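Local atomic coordinates of major royal jelly protein 1 (Apis mellifera, PDB entry 5YYL), a protein that is the most abundant protein of royal jelly, probably nourishes developing bee larvae, and binds sterol. Residues I205-G210 and F223-S228; A189-D194 and V278-F283; N264-P269 and G328-H333; A113-C118 and Q147-P152. All blocks are in the same frame, centred on the assembly; numbering follows the deposited sequence.

Contact 1: I205-G210 and F223-S228; sequences IADEKG and FHRLTS
Arg225 reaches Asp207 with both terminal nitrogens, and the two meet on a single carboxylate oxygen. NH1 of Arg225 donates to Asp207 OD2 at 2.7 Å and NH2 of Arg225 to the same OD2 at 2.8 Å, making an end-on salt bridge. OD2 lies at the edge of the guanidinium, close to its plane, although carboxylate and guanidinium planes stand 87° apart. The two bonds therefore land differently on the acceptor: NH1 takes the anti lone pair of OD2, whereas NH2 comes from above the carboxylate plane. Gly210 O also sits at the guanidinium edge, 3.0 Å from Arg225 NH2. The arginine spans the gap because its chain is extended from CG to NE, with CG anti to the backbone N (chi1 177°).

The other carboxylate oxygen holds the turn that follows strand 201-207: Gly210 N donates to Asp207 OD1 at 2.9 Å, an Asx motif, and Arg184 N binds OD1 as well. Further out, NH1 of Arg225 has a second partner in Val174 O. Strands 201-207 and 225-226 are the second and fourth of one four-stranded antiparallel sheet, a blade of the beta-propeller, and strand 212-217 runs between them. With the aspartate buried and each oxygen accepting two bonds, the carboxylate is probably kept ionised, its charge offset by the arginine that ties the outermost strand 225-226 to the turn.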
loop_
_atom_site.group_PDB
_atom_site.type_symbol
_atom_site.label_atom_id
_atom_site.label_comp_id
_atom_site.label_asym_id
_atom_site.label_seq_id
_atom_site.Cartn_x
_atom_site.Cartn_y
_atom_site.Cartn_z
ATOM N N ILE A 205 -4.947 42.615 22.728
ATOM C CA ILE A 205 -4.533 43.491 21.635
ATOM C C ILE A 205 -3.629 44.610 22.153
ATOM O O ILE A 205 -4.077 45.477 22.892
ATOM C CB ILE A 205 -5.756 44.080 20.904
ATOM C CG1 ILE A 205 -6.677 42.951 20.425
ATOM C CG2 ILE A 205 -5.332 44.922 19.715
ATOM C CD1 ILE A 205 -8.078 43.401 20.049
ATOM N N ALA A 206 -2.357 44.587 21.758
ATOM C CA ALA A 206 -1.410 45.627 22.173
ATOM C C ALA A 206 -1.575 46.830 21.288
ATOM O O ALA A 206 -1.851 46.671 20.104
ATOM C CB ALA A 206 0.009 45.124 22.074
ATOM N N ASP A 207 -1.382 48.019 21.862
ATOM C CA ASP A 207 -1.457 49.306 21.152
ATOM C C ASP A 207 -0.120 50.040 21.332
ATOM O O ASP A 207 0.092 50.731 22.313
ATOM C CB ASP A 207 -2.633 50.127 21.724
ATOM C CG ASP A 207 -2.699 51.581 21.194
ATOM O OD1 ASP A 207 -1.973 51.955 20.233
ATOM O OD2 ASP A 207 -3.496 52.366 21.762
ATOM N N GLU A 208 0.779 49.886 20.375
ATOM C CA GLU A 208 2.146 50.363 20.531
ATOM C C GLU A 208 2.242 51.888 20.619
ATOM O O GLU A 208 3.046 52.410 21.415
ATOM C CB GLU A 208 3.066 49.801 19.424
ATOM C CG GLU A 208 2.886 50.324 17.998
ATOM C CD GLU A 208 3.737 49.554 16.982
ATOM O OE1 GLU A 208 3.393 49.576 15.784
ATOM O OE2 GLU A 208 4.743 48.910 17.364
ATOM N N LYS A 209 1.425 52.595 19.836
ATOM C CA LYS A 209 1.488 54.062 19.794
ATOM C C LYS A 209 0.827 54.630 21.044
ATOM O O LYS A 209 1.433 55.428 21.749
ATOM C CB LYS A 209 0.860 54.635 18.509
ATOM C CG LYS A 209 1.558 55.882 17.953
ATOM C CD LYS A 209 2.924 55.558 17.310
ATOM C CE LYS A 209 3.716 56.776 16.802
ATOM N N GLY A 210 -0.398 54.194 21.314
ATOM C CA GLY A 210 -1.146 54.633 22.494
ATOM C C GLY A 210 -0.717 54.050 23.841
ATOM O O GLY A 210 -1.115 54.561 24.889
ATOM N N PHE A 223 -14.863 45.033 26.333
ATOM C CA PHE A 223 -13.461 45.427 26.166
ATOM C C PHE A 223 -12.995 46.149 27.430
ATOM O O PHE A 223 -13.795 46.707 28.158
ATOM C CB PHE A 223 -13.314 46.379 24.981
ATOM C CG PHE A 223 -13.534 45.751 23.643
ATOM C CD1 PHE A 223 -12.458 45.356 22.867
ATOM C CD2 PHE A 223 -14.804 45.612 23.132
ATOM C CE1 PHE A 223 -12.641 44.815 21.612
ATOM C CE2 PHE A 223 -15.008 45.069 21.875
ATOM C CZ PHE A 223 -13.924 44.674 21.108
ATOM N N HIS A 224 -11.692 46.118 27.684
ATOM C CA HIS A 224 -11.082 46.796 28.828
ATOM C C HIS A 224 -9.648 47.215 28.497
ATOM O O HIS A 224 -8.802 46.357 28.255
ATOM C CB HIS A 224 -11.077 45.866 30.051
ATOM C CG HIS A 224 -12.445 45.567 30.579
ATOM N ND1 HIS A 224 -13.050 46.332 31.556
ATOM C CD2 HIS A 224 -13.343 44.610 30.241
ATOM C CE1 HIS A 224 -14.257 45.852 31.803
ATOM N NE2 HIS A 224 -14.461 44.812 31.014
ATOM N N ARG A 225 -9.379 48.524 28.490
ATOM C CA ARG A 225 -8.028 49.040 28.229
ATOM C C ARG A 225 -7.235 49.140 29.521
ATOM O O ARG A 225 -7.689 49.749 30.474
ATOM C CB ARG A 225 -8.081 50.403 27.541
ATOM C CG ARG A 225 -6.707 51.027 27.319
ATOM C CD ARG A 225 -6.753 52.072 26.219
ATOM N NE ARG A 225 -5.402 52.513 25.863
ATOM C CZ ARG A 225 -4.875 52.519 24.633
ATOM N NH1 ARG A 225 -5.578 52.164 23.538
ATOM N NH2 ARG A 225 -3.614 52.922 24.490
ATOM N N LEU A 226 -6.044 48.546 29.539
ATOM C CA LEU A 226 -5.147 48.586 30.688
ATOM C C LEU A 226 -3.968 49.507 30.377
ATOM O O LEU A 226 -3.689 49.803 29.213
ATOM C CB LEU A 226 -4.642 47.176 30.968
ATOM C CG LEU A 226 -5.589 46.187 31.670
ATOM C CD1 LEU A 226 -7.065 46.373 31.348
ATOM C CD2 LEU A 226 -5.179 44.758 31.348
ATOM N N THR A 227 -3.296 49.984 31.424
ATOM C CA THR A 227 -2.063 50.757 31.269
ATOM C C THR A 227 -1.024 50.334 32.313
ATOM O O THR A 227 -1.346 49.749 33.353
ATOM C CB THR A 227 -2.312 52.266 31.399
ATOM O OG1 THR A 227 -2.884 52.534 32.677
ATOM C CG2 THR A 227 -3.242 52.774 30.324
ATOM N N SER A 228 0.233 50.625 31.999
ATOM C CA SER A 228 1.361 50.324 32.859
ATOM C C SER A 228 2.590 51.053 32.338
ATOM O O SER A 228 2.656 51.419 31.160
ATOM C CB SER A 228 1.601 48.817 32.878
ATOM O OG SER A 228 2.889 48.496 33.341
#

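Contact 2: A189-D194 and V278-F283; sequences AVQSLD and VNTEQF
Gln191 and Thr280 join two neighbouring blades of a beta-propeller, one on the first strand of its four-stranded sheet, 185-192, the other just past the third strand of the next, 275-279. One hydrogen bond spans the gap: Gln191 NE2 donates to Thr280 OG1 at 3.0 Å, nearly straight at 167° and close to the plane of the amide. The side chains come from opposite directions, the glutamine fully stretched, with CG anti to the backbone N (chi1 -162°). Both polar ends have further partners, since Gln191 OE1 bonds to Tyr204 OH and Thr280 OG1 to Asn263 O. The amide is thus held through both its oxygen and its nitrogen, which fixes its rotation.

Apolar packing flanks this bond. Leu258 of strand 253-258 touches both Gln191 and Thr280, and the methyl CG2 of Thr280 lies at the edge of the Phe283 ring.

Backbone bonds and a cap set the threonine where the chain turns from strand into the short helix 281-284. Phe283 N donates to Thr280 O at 3.0 Å, while the side chain of Asn279 caps the turn: Glu281 N reaches Asn279 OD1 at 2.7 Å, in the carbonyl plane.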
loop_
_atom_site.group_PDB
_atom_site.type_symbol
_atom_site.label_atom_id
_atom_site.label_comp_id
_atom_site.label_asym_id
_atom_site.label_seq_id
_atom_site.Cartn_x
_atom_site.Cartn_y
_atom_site.Cartn_z
ATOM N N ALA A 189 -3.101 38.160 20.314
ATOM C CA ALA A 189 -2.943 36.836 20.894
ATOM C C ALA A 189 -4.304 36.367 21.348
ATOM O O ALA A 189 -5.095 37.165 21.832
ATOM C CB ALA A 189 -1.987 36.880 22.059
ATOM N N VAL A 190 -4.575 35.074 21.194
ATOM C CA VAL A 190 -5.894 34.532 21.458
ATOM C C VAL A 190 -5.807 33.303 22.358
ATOM O O VAL A 190 -4.963 32.446 22.158
ATOM C CB VAL A 190 -6.573 34.176 20.129
ATOM C CG1 VAL A 190 -7.973 33.619 20.369
ATOM C CG2 VAL A 190 -6.613 35.399 19.214
ATOM N N GLN A 191 -6.703 33.231 23.335
ATOM C CA GLN A 191 -6.749 32.154 24.325
ATOM C C GLN A 191 -8.109 31.449 24.225
ATOM O O GLN A 191 -9.046 31.792 24.928
ATOM C CB GLN A 191 -6.521 32.768 25.718
ATOM C CG GLN A 191 -6.103 31.832 26.834
ATOM C CD GLN A 191 -5.671 32.623 28.065
ATOM O OE1 GLN A 191 -6.383 33.525 28.518
ATOM N NE2 GLN A 191 -4.490 32.303 28.599
ATOM N N SER A 192 -8.230 30.486 23.317
ATOM C CA SER A 192 -9.455 29.681 23.221
ATOM C C SER A 192 -9.568 28.739 24.431
ATOM O O SER A 192 -8.981 27.652 24.437
ATOM C CB SER A 192 -9.500 28.902 21.906
ATOM N N LEU A 193 -10.301 29.190 25.455
ATOM C CA LEU A 193 -10.540 28.403 26.671
ATOM C C LEU A 193 -11.541 27.251 26.430
ATOM O O LEU A 193 -11.325 26.134 26.903
ATOM C CB LEU A 193 -11.015 29.305 27.822
ATOM N N ASP A 194 -12.625 27.519 25.698
ATOM C CA ASP A 194 -13.614 26.480 25.359
ATOM C C ASP A 194 -14.252 26.704 23.982
ATOM O O ASP A 194 -14.892 27.740 23.747
ATOM N N VAL A 278 2.557 39.399 31.802
ATOM C CA VAL A 278 1.408 39.419 32.704
ATOM C C VAL A 278 0.758 38.044 32.671
ATOM O O VAL A 278 0.513 37.519 31.594
ATOM C CB VAL A 278 0.402 40.514 32.303
ATOM C CG1 VAL A 278 -0.239 40.284 30.941
ATOM C CG2 VAL A 278 -0.698 40.657 33.336
ATOM N N ASN A 279 0.498 37.452 33.837
ATOM C CA ASN A 279 -0.296 36.224 33.860
ATOM C C ASN A 279 -1.753 36.581 33.568
ATOM O O ASN A 279 -2.271 37.589 34.059
ATOM C CB ASN A 279 -0.188 35.466 35.180
ATOM C CG ASN A 279 -0.809 34.073 35.099
ATOM O OD1 ASN A 279 -2.034 33.918 34.979
ATOM N ND2 ASN A 279 0.035 33.052 35.147
ATOM N N THR A 280 -2.402 35.737 32.766
ATOM C CA THR A 280 -3.758 35.985 32.296
ATOM C C THR A 280 -4.854 35.339 33.156
ATOM O O THR A 280 -6.030 35.653 32.957
ATOM C CB THR A 280 -3.931 35.524 30.835
ATOM O OG1 THR A 280 -3.581 34.142 30.728
ATOM C CG2 THR A 280 -3.048 36.329 29.917
ATOM N N GLU A 281 -4.507 34.465 34.102
ATOM C CA GLU A 281 -5.493 34.003 35.106
ATOM C C GLU A 281 -6.124 35.187 35.879
ATOM O O GLU A 281 -7.290 35.134 36.262
ATOM C CB GLU A 281 -4.876 32.984 36.079
ATOM C CG GLU A 281 -4.419 31.687 35.418
ATOM N N GLN A 282 -5.341 36.247 36.067
ATOM C CA GLN A 282 -5.822 37.546 36.565
ATOM C C GLN A 282 -7.063 38.093 35.838
ATOM O O GLN A 282 -7.969 38.666 36.457
ATOM C CB GLN A 282 -4.716 38.604 36.437
ATOM C CG GLN A 282 -3.465 38.370 37.274
ATOM C CD GLN A 282 -2.513 39.545 37.197
ATOM O OE1 GLN A 282 -2.863 40.653 37.608
ATOM N NE2 GLN A 282 -1.304 39.317 36.680
ATOM N N PHE A 283 -7.082 37.943 34.518
ATOM C CA PHE A 283 -8.177 38.437 33.671
ATOM C C PHE A 283 -9.397 37.498 33.687
ATOM O O PHE A 283 -10.499 37.957 33.429
ATOM C CB PHE A 283 -7.680 38.676 32.230
ATOM C CG PHE A 283 -6.430 39.515 32.141
ATOM C CD1 PHE A 283 -5.309 39.045 31.473
ATOM C CD2 PHE A 283 -6.367 40.761 32.738
ATOM C CE1 PHE A 283 -4.153 39.806 31.392
ATOM C CE2 PHE A 283 -5.217 41.527 32.661
ATOM C CZ PHE A 283 -4.106 41.050 31.988
#

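Contact 3: N264-P269 and G328-H333; sequences NLYYSP and GCWNEH
Tyr266 sets its hydroxyl against Trp330 and Glu332, two residues apart on segment 328-333. The hydroxyl is the donor in a hydrogen bond to the carboxylate, Tyr266 OH to Glu332 OE2, modelled at 2.5 Å. OE2 lies at the edge of the phenol ring and near its plane, while the carboxylate itself is turned 71° against that ring. The glutamate gets there with a chain extended beyond CG. OE2 is shared with Thr262 OG1, and OE1 bonds to Ser259 OG, so both carboxylate oxygens are held.

Trp330 meets the tyrosine through the outer rim of its six-membered ring. CZ3 of Trp330 is 3.6 Å from Tyr266 CE1, and the hydroxyl lies at the indole edge, near its plane. The rings are steeply inclined, their planes at 75° and their centroids 5.8 Å apart.

Strand 264-269 is the second of its four-stranded blade in the beta-propeller and strand 326-331 the third of the next, and the trio packs across the gap between those sheets. Leu317 of strand 316-321 touches both aromatic rings, and Tyr277 meets Tyr266 from the tyrosine's own blade. Beside the hydroxyl, Asn264 ND2 gives Tyr266 OH a weak hydrogen bond at 3.4 Å, from two residues earlier on the same strand.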
loop_
_atom_site.group_PDB
_atom_site.type_symbol
_atom_site.label_atom_id
_atom_site.label_comp_id
_atom_site.label_asym_id
_atom_site.label_seq_id
_atom_site.Cartn_x
_atom_site.Cartn_y
_atom_site.Cartn_z
ATOM N N ASN A 264 1.222 32.978 30.675
ATOM C CA ASN A 264 1.855 34.302 30.682
ATOM C C ASN A 264 1.782 34.903 29.294
ATOM O O ASN A 264 2.164 34.259 28.330
ATOM C CB ASN A 264 3.304 34.203 31.098
ATOM C CG ASN A 264 3.465 33.693 32.498
ATOM O OD1 ASN A 264 2.677 34.022 33.402
ATOM N ND2 ASN A 264 4.501 32.900 32.701
ATOM N N LEU A 265 1.257 36.119 29.198
ATOM C CA LEU A 265 1.314 36.909 27.972
ATOM C C LEU A 265 2.596 37.741 28.021
ATOM O O LEU A 265 2.649 38.789 28.676
ATOM C CB LEU A 265 0.085 37.811 27.867
ATOM C CG LEU A 265 0.041 38.798 26.711
ATOM C CD1 LEU A 265 -0.006 38.036 25.397
ATOM C CD2 LEU A 265 -1.162 39.703 26.882
ATOM N N TYR A 266 3.638 37.249 27.348
ATOM C CA TYR A 266 4.923 37.959 27.257
ATOM C C TYR A 266 4.797 39.119 26.290
ATOM O O TYR A 266 4.038 39.030 25.334
ATOM C CB TYR A 266 6.046 37.029 26.812
ATOM C CG TYR A 266 6.320 35.924 27.797
ATOM C CD1 TYR A 266 7.203 36.108 28.859
ATOM C CD2 TYR A 266 5.698 34.699 27.666
ATOM C CE1 TYR A 266 7.444 35.096 29.777
ATOM C CE2 TYR A 266 5.938 33.677 28.556
ATOM C CZ TYR A 266 6.807 33.873 29.608
ATOM O OH TYR A 266 7.024 32.850 30.497
ATOM N N TYR A 267 5.535 40.192 26.551
ATOM C CA TYR A 267 5.518 41.393 25.726
ATOM C C TYR A 267 6.720 42.269 26.052
ATOM O O TYR A 267 7.480 41.948 26.960
ATOM C CB TYR A 267 4.237 42.197 25.950
ATOM C CG TYR A 267 4.117 42.780 27.340
ATOM C CD1 TYR A 267 4.506 44.089 27.606
ATOM C CD2 TYR A 267 3.615 42.014 28.399
ATOM C CE1 TYR A 267 4.389 44.616 28.887
ATOM C CE2 TYR A 267 3.495 42.527 29.678
ATOM C CZ TYR A 267 3.876 43.823 29.918
ATOM O OH TYR A 267 3.756 44.339 31.189
ATOM N N SER A 268 6.873 43.364 25.317
ATOM C CA SER A 268 7.822 44.410 25.669
ATOM C C SER A 268 7.553 45.650 24.851
ATOM O O SER A 268 7.027 45.554 23.755
ATOM C CB SER A 268 9.248 43.950 25.422
ATOM O OG SER A 268 9.439 43.546 24.085
ATOM N N PRO A 269 7.879 46.834 25.380
ATOM C CA PRO A 269 7.793 47.994 24.481
ATOM C C PRO A 269 8.845 47.876 23.363
ATOM O O PRO A 269 9.925 47.301 23.604
ATOM C CB PRO A 269 8.061 49.200 25.399
ATOM C CG PRO A 269 8.090 48.684 26.798
ATOM C CD PRO A 269 8.294 47.207 26.749
ATOM N N GLY A 328 16.420 34.750 19.201
ATOM C CA GLY A 328 16.819 34.300 20.529
ATOM C C GLY A 328 15.752 33.427 21.129
ATOM O O GLY A 328 14.603 33.445 20.680
ATOM N N CYS A 329 16.130 32.660 22.143
ATOM C CA CYS A 329 15.161 31.850 22.865
ATOM C C CYS A 329 15.382 31.886 24.362
ATOM O O CYS A 329 16.414 32.339 24.831
ATOM C CB CYS A 329 15.170 30.397 22.363
ATOM S SG CYS A 329 16.779 29.593 22.480
ATOM N N TRP A 330 14.389 31.385 25.084
ATOM C CA TRP A 330 14.429 31.266 26.531
ATOM C C TRP A 330 13.359 30.276 26.969
ATOM O O TRP A 330 12.206 30.434 26.597
ATOM C CB TRP A 330 14.188 32.615 27.186
ATOM C CG TRP A 330 13.951 32.514 28.643
ATOM C CD1 TRP A 330 14.876 32.277 29.593
ATOM C CD2 TRP A 330 12.699 32.653 29.328
ATOM N NE1 TRP A 330 14.292 32.257 30.844
ATOM C CE2 TRP A 330 12.954 32.480 30.706
ATOM C CE3 TRP A 330 11.387 32.897 28.912
ATOM C CZ2 TRP A 330 11.947 32.531 31.666
ATOM C CZ3 TRP A 330 10.380 32.956 29.881
ATOM C CH2 TRP A 330 10.671 32.779 31.236
ATOM N N ASN A 331 13.744 29.273 27.759
ATOM C CA ASN A 331 12.815 28.266 28.265
ATOM C C ASN A 331 12.126 28.789 29.530
ATOM O O ASN A 331 12.777 29.345 30.417
ATOM C CB ASN A 331 13.540 26.960 28.570
ATOM C CG ASN A 331 12.593 25.772 28.658
ATOM O OD1 ASN A 331 11.638 25.771 29.451
ATOM N ND2 ASN A 331 12.875 24.721 27.847
ATOM N N GLU A 332 10.805 28.611 29.600
ATOM C CA GLU A 332 10.024 29.076 30.742
ATOM C C GLU A 332 10.289 28.271 32.005
ATOM O O GLU A 332 10.070 28.784 33.118
ATOM C CB GLU A 332 8.534 29.001 30.450
ATOM C CG GLU A 332 8.015 30.015 29.450
ATOM C CD GLU A 332 6.514 29.932 29.313
ATOM O OE1 GLU A 332 6.027 28.958 28.676
ATOM O OE2 GLU A 332 5.822 30.804 29.874
ATOM N N HIS A 333 10.731 27.015 31.836
ATOM C CA HIS A 333 11.145 26.176 32.965
ATOM C C HIS A 333 12.344 26.754 33.733
ATOM O O HIS A 333 12.453 26.553 34.943
ATOM C CB HIS A 333 11.468 24.748 32.506
ATOM C CG HIS A 333 10.288 24.012 31.951
ATOM N ND1 HIS A 333 10.165 23.692 30.613
ATOM C CD2 HIS A 333 9.167 23.548 32.549
ATOM C CE1 HIS A 333 9.026 23.055 30.413
ATOM N NE2 HIS A 333 8.407 22.943 31.576
#

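Contact 4: A113-C118 and Q147-P152; sequences AKYDDC and QPMCSP
Cys118 and Cys150 are joined by a disulfide, SG of Cys118 to SG of Cys150 at 2.0 Å, and the side chains of Tyr115 and Met149 meet beside it. The two cysteines enter the bridge differently: SG of Cys118 stands anti to the backbone N (chi1 -176°), whereas SG of Cys150 lies beside its own N and anti to the carbonyl carbon. Their CA atoms end 6.4 Å apart, the nearest approach of the two backbones.

Tyr115 and Met149 cross at about a right angle. The thioether comes up to one side of the phenol ring: SD of Met149 is 3.7 Å from Tyr115 CD1, and the methyl CE of Met149 is also 3.7 Å from Tyr115 CE1. The sulfur lies 4.7 Å from the centroid of the Tyr115 ring and 66° off its normal, an oblique Met-aromatic contact. Sulfur and methyl thus both lie along the CD1-CE1 side of the ring.

Neither segment has regular structure. Residues 113-118 belong to the connection between strands 102-106 and 124-129, which links successive blades of the beta-propeller, and residues 147-152 to the loop between strands 134-139 and 153-158. The methionine also touches Val143, near the N-linked glycan of Asn144.

No hydrogen bond joins the segments, so the link rests on one covalent bond and sulfur-rich apolar packing, a chemistry suited to the oxidising surroundings of a secreted protein.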
loop_
_atom_site.group_PDB
_atom_site.type_symbol
_atom_site.label_atom_id
_atom_site.label_comp_id
_atom_site.label_asym_id
_atom_site.label_seq_id
_atom_site.Cartn_x
_atom_site.Cartn_y
_atom_site.Cartn_z
ATOM N N ALA A 113 -11.433 42.869 0.408
ATOM C CA ALA A 113 -10.359 43.774 -0.004
ATOM C C ALA A 113 -10.793 45.241 -0.085
ATOM O O ALA A 113 -9.933 46.120 -0.057
ATOM C CB ALA A 113 -9.791 43.335 -1.347
ATOM N N LYS A 114 -12.105 45.492 -0.199
ATOM C CA LYS A 114 -12.656 46.841 -0.413
ATOM C C LYS A 114 -12.820 47.620 0.887
ATOM O O LYS A 114 -13.357 47.093 1.869
ATOM C CB LYS A 114 -14.026 46.767 -1.109
ATOM N N TYR A 115 -12.359 48.875 0.876
ATOM C CA TYR A 115 -12.466 49.777 2.022
ATOM C C TYR A 115 -12.860 51.219 1.620
ATOM O O TYR A 115 -12.798 52.113 2.473
ATOM C CB TYR A 115 -11.165 49.745 2.869
ATOM C CG TYR A 115 -9.962 50.430 2.241
ATOM C CD1 TYR A 115 -9.405 51.574 2.818
ATOM C CD2 TYR A 115 -9.389 49.946 1.061
ATOM C CE1 TYR A 115 -8.319 52.215 2.237
ATOM C CE2 TYR A 115 -8.300 50.576 0.477
ATOM C CZ TYR A 115 -7.771 51.718 1.061
ATOM O OH TYR A 115 -6.673 52.337 0.494
ATOM N N ASP A 116 -13.204 51.455 0.339
ATOM C CA ASP A 116 -13.901 52.684 -0.073
ATOM C C ASP A 116 -15.200 52.722 0.730
ATOM O O ASP A 116 -15.411 53.640 1.534
ATOM C CB ASP A 116 -14.185 52.706 -1.587
ATOM N N ASP A 117 -16.015 51.675 0.540
ATOM C CA ASP A 117 -17.197 51.370 1.381
ATOM C C ASP A 117 -16.951 51.438 2.909
ATOM O O ASP A 117 -17.844 51.881 3.651
ATOM C CB ASP A 117 -17.752 49.979 1.021
ATOM N N CYS A 118 -15.756 50.999 3.348
ATOM C CA CYS A 118 -15.345 50.938 4.750
ATOM C C CYS A 118 -16.124 49.776 5.387
ATOM O O CYS A 118 -16.510 49.842 6.544
ATOM C CB CYS A 118 -15.588 52.291 5.446
ATOM S SG CYS A 118 -15.051 52.456 7.154
ATOM N N GLN A 147 -3.060 57.271 9.466
ATOM C CA GLN A 147 -4.369 57.950 9.339
ATOM C C GLN A 147 -5.556 56.973 9.506
ATOM O O GLN A 147 -5.774 56.135 8.648
ATOM C CB GLN A 147 -4.471 58.670 7.984
ATOM N N PRO A 148 -6.341 57.102 10.601
ATOM C CA PRO A 148 -7.402 56.116 10.877
ATOM C C PRO A 148 -8.687 56.278 10.051
ATOM O O PRO A 148 -9.698 56.743 10.566
ATOM C CB PRO A 148 -7.667 56.322 12.385
ATOM C CG PRO A 148 -7.373 57.757 12.623
ATOM C CD PRO A 148 -6.284 58.137 11.657
ATOM N N MET A 149 -8.644 55.848 8.794
ATOM C CA MET A 149 -9.767 56.002 7.855
ATOM C C MET A 149 -11.077 55.382 8.354
ATOM O O MET A 149 -12.149 55.947 8.133
ATOM C CB MET A 149 -9.412 55.422 6.481
ATOM C CG MET A 149 -10.194 56.053 5.342
ATOM S SD MET A 149 -10.263 54.986 3.892
ATOM C CE MET A 149 -9.078 55.776 2.787
ATOM N N CYS A 150 -10.989 54.228 9.011
ATOM C CA CYS A 150 -12.150 53.580 9.632
ATOM C C CYS A 150 -11.790 53.161 11.051
ATOM O O CYS A 150 -10.601 53.152 11.429
ATOM C CB CYS A 150 -12.577 52.341 8.841
ATOM S SG CYS A 150 -13.020 52.576 7.097
ATOM N N SER A 151 -12.816 52.820 11.831
ATOM C CA SER A 151 -12.620 52.335 13.198
ATOM C C SER A 151 -12.033 50.905 13.161
ATOM O O SER A 151 -12.394 50.127 12.279
ATOM C CB SER A 151 -13.943 52.360 13.978
ATOM N N PRO A 152 -11.102 50.571 14.086
ATOM C CA PRO A 152 -10.584 49.193 14.167
ATOM C C PRO A 152 -11.654 48.145 14.483
ATOM O O PRO A 152 -12.677 48.470 15.106
ATOM C CB PRO A 152 -9.576 49.242 15.332
ATOM C CG PRO A 152 -9.634 50.609 15.893
ATOM C CD PRO A 152 -10.287 51.500 14.893
#

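Overall arrangement
From the N terminus, contact 4 comes first: its disulfide closes a loop, with 31 residues between the two cysteines, tying the connection after strand 102-106 to a loop inside the 124-169 blade. Contact 2 opens at 189-194 and closes only at 278-283, joining the 185-226 blade to the 253-298 blade. Contact 1 is nested within that loop and stays inside the 185-226 blade; it touches contact 2 where Leu226 packs on Phe283. Contact 3 crosses contact 2, opening at 264-269 before 278-283 and running on to 328-333 in the 306-346 blade. Contacts 2 and 3 therefore link three consecutive blades, while contacts 3 and 4 lie on opposite sides of the chain's centre.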